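Local structure of hypothetical protein MG027 (Mycoplasma genitalium, 1Q8C) at residues L122-S125 with E126-I130; S27-F30 with F31-K34. The protein is of unknown function but has a helical fold homologous to that of NusB proteins, which suggests, without proving it, a related role. One frame throughout, in Å; residues are numbered along the deposited sequence.

Both contacts are local, made by neighbouring residues within the all-helical, NusB-like fold; one lies within a helix, the other where a helix passes into a loop. Contact 2 comes first in the chain, where helix 14-28 gives way to the loop leading into helix 36-45; contact 1 follows much later, inside helix 120-133. Their centres are about 23 Å apart, on opposite sides of the chain's centre, and their nearest atoms stay about 12 Å from each other. Two helices relate them indirectly: helix 14-28, whose last turn leads into contact 2, also packs against Ile130 and bonds Glu126, while helix 100-116 touches residues of both contacts.

Contact 1 of 2, residues L122-S125 with E126-I130; sequences LLIS and EALLI
Successive turns of one alpha-helix meet at residues 122-130, along most of helix 120-133 of this NusB-like helical fold. The contact is built on the i to i+4 backbone ladder, in which the amides of Glu126, Ala127, Leu128 and Leu129 bond to the carbonyls of Leu122, Leu123, Ile124 and Ser125. One rung, Glu126 N to Leu122 O at 3.0 Å with an N-H...O angle of 161°, shares its acceptor with a side chain. Placed between its backbone N and carbonyl carbon (chi1 66°), Ser125 OG is turned back along the helix, where a weak bond also joins it to Pro121 O. Glu126 runs beside Leu122, and its chain bends at chi2 (80°) as the carboxylate turns to helix 14-28: OE2 bonds to Thr15, and OE1 forms a long, weak ion pair with Arg18. Ala127 is buried, its CB lying 3.3 Å from Leu123 O and also touching Val105 of helix 100-116. On another side of the helix, Ile124 and Leu128 run alongside each other in the same direction, with Ile124 CG2 4.2 Å from Leu128 CD1. At the shared carbonyl, Ser125 OG bonds to Leu122 O at 3.0 Å, standing above the carbonyl plane on the same face as Glu126 N.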
loop_
_atom_site.group_PDB
_atom_site.type_symbol
_atom_site.label_atom_id
_atom_site.label_comp_id
_atom_site.label_asym_id
_atom_site.label_seq_id
_atom_site.Cartn_x
_atom_site.Cartn_y
_atom_site.Cartn_z
ATOM N N LEU A 122 -9.574 -8.011 -6.113
ATOM C CA LEU A 122 -10.130 -7.045 -5.168
ATOM C C LEU A 122 -9.115 -5.953 -4.822
ATOM O O LEU A 122 -9.483 -4.783 -4.770
ATOM C CB LEU A 122 -10.625 -7.728 -3.873
ATOM C CG LEU A 122 -11.235 -6.800 -2.811
ATOM C CD1 LEU A 122 -12.363 -6.025 -3.410
ATOM C CD2 LEU A 122 -11.749 -7.564 -1.601
ATOM N N LEU A 123 -7.857 -6.345 -4.593
ATOM C CA LEU A 123 -6.768 -5.428 -4.235
ATOM C C LEU A 123 -6.512 -4.411 -5.346
ATOM O O LEU A 123 -6.408 -3.204 -5.092
ATOM C CB LEU A 123 -5.471 -6.211 -3.949
ATOM C CG LEU A 123 -5.388 -7.009 -2.643
ATOM C CD1 LEU A 123 -4.236 -7.953 -2.628
ATOM C CD2 LEU A 123 -5.259 -6.076 -1.490
ATOM N N ILE A 124 -6.421 -4.893 -6.579
ATOM C CA ILE A 124 -6.186 -4.009 -7.712
ATOM C C ILE A 124 -7.349 -3.033 -7.905
ATOM O O ILE A 124 -7.130 -1.832 -7.986
ATOM C CB ILE A 124 -5.880 -4.815 -9.023
ATOM C CG1 ILE A 124 -4.488 -5.462 -8.931
ATOM C CG2 ILE A 124 -5.967 -3.900 -10.264
ATOM C CD1 ILE A 124 -4.208 -6.505 -10.016
ATOM N N SER A 125 -8.580 -3.513 -7.958
ATOM C CA SER A 125 -9.692 -2.591 -8.199
ATOM C C SER A 125 -9.687 -1.538 -7.119
ATOM O O SER A 125 -9.709 -0.342 -7.397
ATOM C CB SER A 125 -11.029 -3.312 -8.226
ATOM O OG SER A 125 -11.319 -3.834 -6.960
ATOM N N GLU A 126 -9.579 -1.993 -5.874
ATOM C CA GLU A 126 -9.535 -1.088 -4.742
ATOM C C GLU A 126 -8.401 -0.074 -4.865
ATOM O O GLU A 126 -8.560 1.076 -4.527
ATOM C CB GLU A 126 -9.365 -1.859 -3.437
ATOM C CG GLU A 126 -10.368 -1.448 -2.394
ATOM C CD GLU A 126 -11.676 -2.110 -2.631
ATOM O OE1 GLU A 126 -11.635 -3.325 -2.886
ATOM O OE2 GLU A 126 -12.725 -1.437 -2.595
ATOM N N ALA A 127 -7.250 -0.505 -5.342
ATOM C CA ALA A 127 -6.094 0.379 -5.436
ATOM C C ALA A 127 -6.359 1.490 -6.443
ATOM O O ALA A 127 -5.958 2.639 -6.243
ATOM C CB ALA A 127 -4.862 -0.415 -5.866
ATOM N N LEU A 128 -7.012 1.117 -7.538
ATOM C CA LEU A 128 -7.297 2.040 -8.630
ATOM C C LEU A 128 -8.377 3.004 -8.188
ATOM O O LEU A 128 -8.396 4.163 -8.600
ATOM C CB LEU A 128 -7.737 1.265 -9.878
ATOM C CG LEU A 128 -6.678 0.345 -10.497
ATOM C CD1 LEU A 128 -7.128 -0.204 -11.850
ATOM C CD2 LEU A 128 -5.342 1.076 -10.647
ATOM N N LEU A 129 -9.254 2.510 -7.324
ATOM C CA LEU A 129 -10.295 3.320 -6.719
ATOM C C LEU A 129 -9.703 4.382 -5.790
ATOM O O LEU A 129 -10.212 5.498 -5.719
ATOM C CB LEU A 129 -11.258 2.414 -5.942
ATOM C CG LEU A 129 -12.721 2.838 -5.910
ATOM C CD1 LEU A 129 -13.257 3.159 -7.317
ATOM C CD2 LEU A 129 -13.544 1.733 -5.248
ATOM N N ILE A 130 -8.620 4.033 -5.090
ATOM C CA ILE A 130 -7.913 4.974 -4.219
ATOM C C ILE A 130 -7.108 6.002 -5.039
ATOM O O ILE A 130 -7.012 7.177 -4.684
ATOM C CB ILE A 130 -7.009 4.204 -3.250
ATOM C CG1 ILE A 130 -7.878 3.278 -2.369
ATOM C CG2 ILE A 130 -6.162 5.172 -2.434
ATOM C CD1 ILE A 130 -7.146 2.661 -1.158
#

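Contact 2 of 2, residues S27-F30 with F31-K34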
loop_
_atom_site.group_PDB
_atom_site.type_symbol
_atom_site.label_atom_id
_atom_site.label_comp_id
_atom_site.label_asym_id
_atom_site.label_seq_id
_atom_site.Cartn_x
_atom_site.Cartn_y
_atom_site.Cartn_z
ATOM N N SER A 27 2.723 9.454 4.759
ATOM C CA SER A 27 3.296 10.448 5.662
ATOM C C SER A 27 4.631 9.995 6.216
ATOM O O SER A 27 5.443 10.829 6.617
ATOM C CB SER A 27 2.338 10.759 6.822
ATOM O OG SER A 27 2.188 9.640 7.704
ATOM N N LEU A 28 4.844 8.679 6.238
ATOM C CA LEU A 28 6.072 8.064 6.718
ATOM C C LEU A 28 7.163 7.979 5.654
ATOM O O LEU A 28 8.357 7.974 5.990
ATOM C CB LEU A 28 5.806 6.626 7.197
ATOM C CG LEU A 28 5.000 6.257 8.454
ATOM C CD1 LEU A 28 4.796 4.769 8.468
ATOM C CD2 LEU A 28 5.713 6.643 9.734
ATOM N N LEU A 29 6.788 7.903 4.374
ATOM C CA LEU A 29 7.809 7.691 3.342
ATOM C C LEU A 29 8.786 8.850 3.180
ATOM O O LEU A 29 9.833 8.675 2.585
ATOM C CB LEU A 29 7.185 7.304 1.998
ATOM C CG LEU A 29 6.495 5.939 2.042
ATOM C CD1 LEU A 29 5.741 5.706 0.735
ATOM C CD2 LEU A 29 7.506 4.803 2.323
ATOM N N PHE A 30 8.458 10.011 3.734
ATOM C CA PHE A 30 9.323 11.178 3.684
ATOM C C PHE A 30 10.487 11.100 4.679
ATOM O O PHE A 30 11.462 11.834 4.548
ATOM C CB PHE A 30 8.499 12.438 3.986
ATOM C CG PHE A 30 7.414 12.726 2.978
ATOM C CD1 PHE A 30 7.682 13.495 1.851
ATOM C CD2 PHE A 30 6.126 12.232 3.160
ATOM C CE1 PHE A 30 6.689 13.765 0.923
ATOM C CE2 PHE A 30 5.132 12.497 2.239
ATOM C CZ PHE A 30 5.411 13.265 1.121
ATOM N N PHE A 31 10.373 10.221 5.671
ATOM C CA PHE A 31 11.276 10.167 6.821
ATOM C C PHE A 31 11.716 8.746 7.204
ATOM O O PHE A 31 11.876 8.426 8.402
ATOM C CB PHE A 31 10.564 10.783 8.024
ATOM C CG PHE A 31 10.011 12.155 7.759
ATOM C CD1 PHE A 31 10.837 13.260 7.771
ATOM C CD2 PHE A 31 8.665 12.337 7.478
ATOM C CE1 PHE A 31 10.332 14.533 7.517
ATOM C CE2 PHE A 31 8.165 13.607 7.217
ATOM C CZ PHE A 31 8.998 14.700 7.239
ATOM N N LEU A 32 11.903 7.872 6.228
ATOM C CA LEU A 32 12.218 6.493 6.594
ATOM C C LEU A 32 13.721 6.359 6.862
ATOM O O LEU A 32 14.491 7.240 6.477
ATOM C CB LEU A 32 11.679 5.524 5.531
ATOM C CG LEU A 32 10.208 5.140 5.767
ATOM C CD1 LEU A 32 10.055 3.660 5.733
ATOM C CD2 LEU A 32 9.622 5.630 7.110
ATOM N N PRO A 33 14.171 5.308 7.548
ATOM C CA PRO A 33 13.397 4.192 8.102
ATOM C C PRO A 33 13.108 4.410 9.575
ATOM O O PRO A 33 13.833 5.181 10.215
ATOM C CB PRO A 33 14.386 3.047 7.987
ATOM C CG PRO A 33 15.726 3.724 8.365
ATOM C CD PRO A 33 15.613 5.144 7.820
ATOM N N LYS A 34 12.078 3.733 10.087
ATOM C CA LYS A 34 11.732 3.735 11.504
ATOM C C LYS A 34 11.656 2.285 11.907
ATOM O O LYS A 34 11.335 1.441 11.076
ATOM C CB LYS A 34 10.348 4.383 11.712
ATOM C CG LYS A 34 10.313 5.920 11.633
ATOM C CD LYS A 34 8.883 6.460 11.503
ATOM C CE LYS A 34 8.676 7.758 12.340
ATOM N NZ LYS A 34 8.741 7.509 13.826
#
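With its CG anti to the carbonyl carbon and beside the backbone N (chi1 -53°), Phe31 folds its ring back over the residue before it, and a chi2 of -79° turns one face onto Phe30. The CB of Phe30 sits over that face, 3.8 Å from the centroid of the Phe31 ring and 27° off the normal, a CH-pi contact displaced toward the rim. Phe30 CB is 3.5 Å from Phe31 CE2, and Phe30 C also lies over the ring. At the ring's edge, in its plane, is Ser27 O, 3.7 Å from Phe31 CD2. The Phe30 ring turns from this contact to meet Phe26 edge-to-face. Here the chain passes from helix 14-28 into the loop before helix 36-45. Phe31 N bonds to Leu28 O at 3.0 Å, an i to i+3 bond of the kind that closes a tight turn, although the place of the acceptor is less sure. Leu32, followed by a cis peptide bond to Pro33, touches Ile68 of helix 55-81; the placing of its CD2 beside Leu28 is doubtful. The buried Leu28 packs on Phe64 of that helix, and its CD2 meets Lys34 CD at 3.6 Å, the two side chains crossing at about a right angle. Bends at chi3 and chi4 carry Lys34 NZ onward to a salt bridge with Asp42 OD2 in helix 36-45.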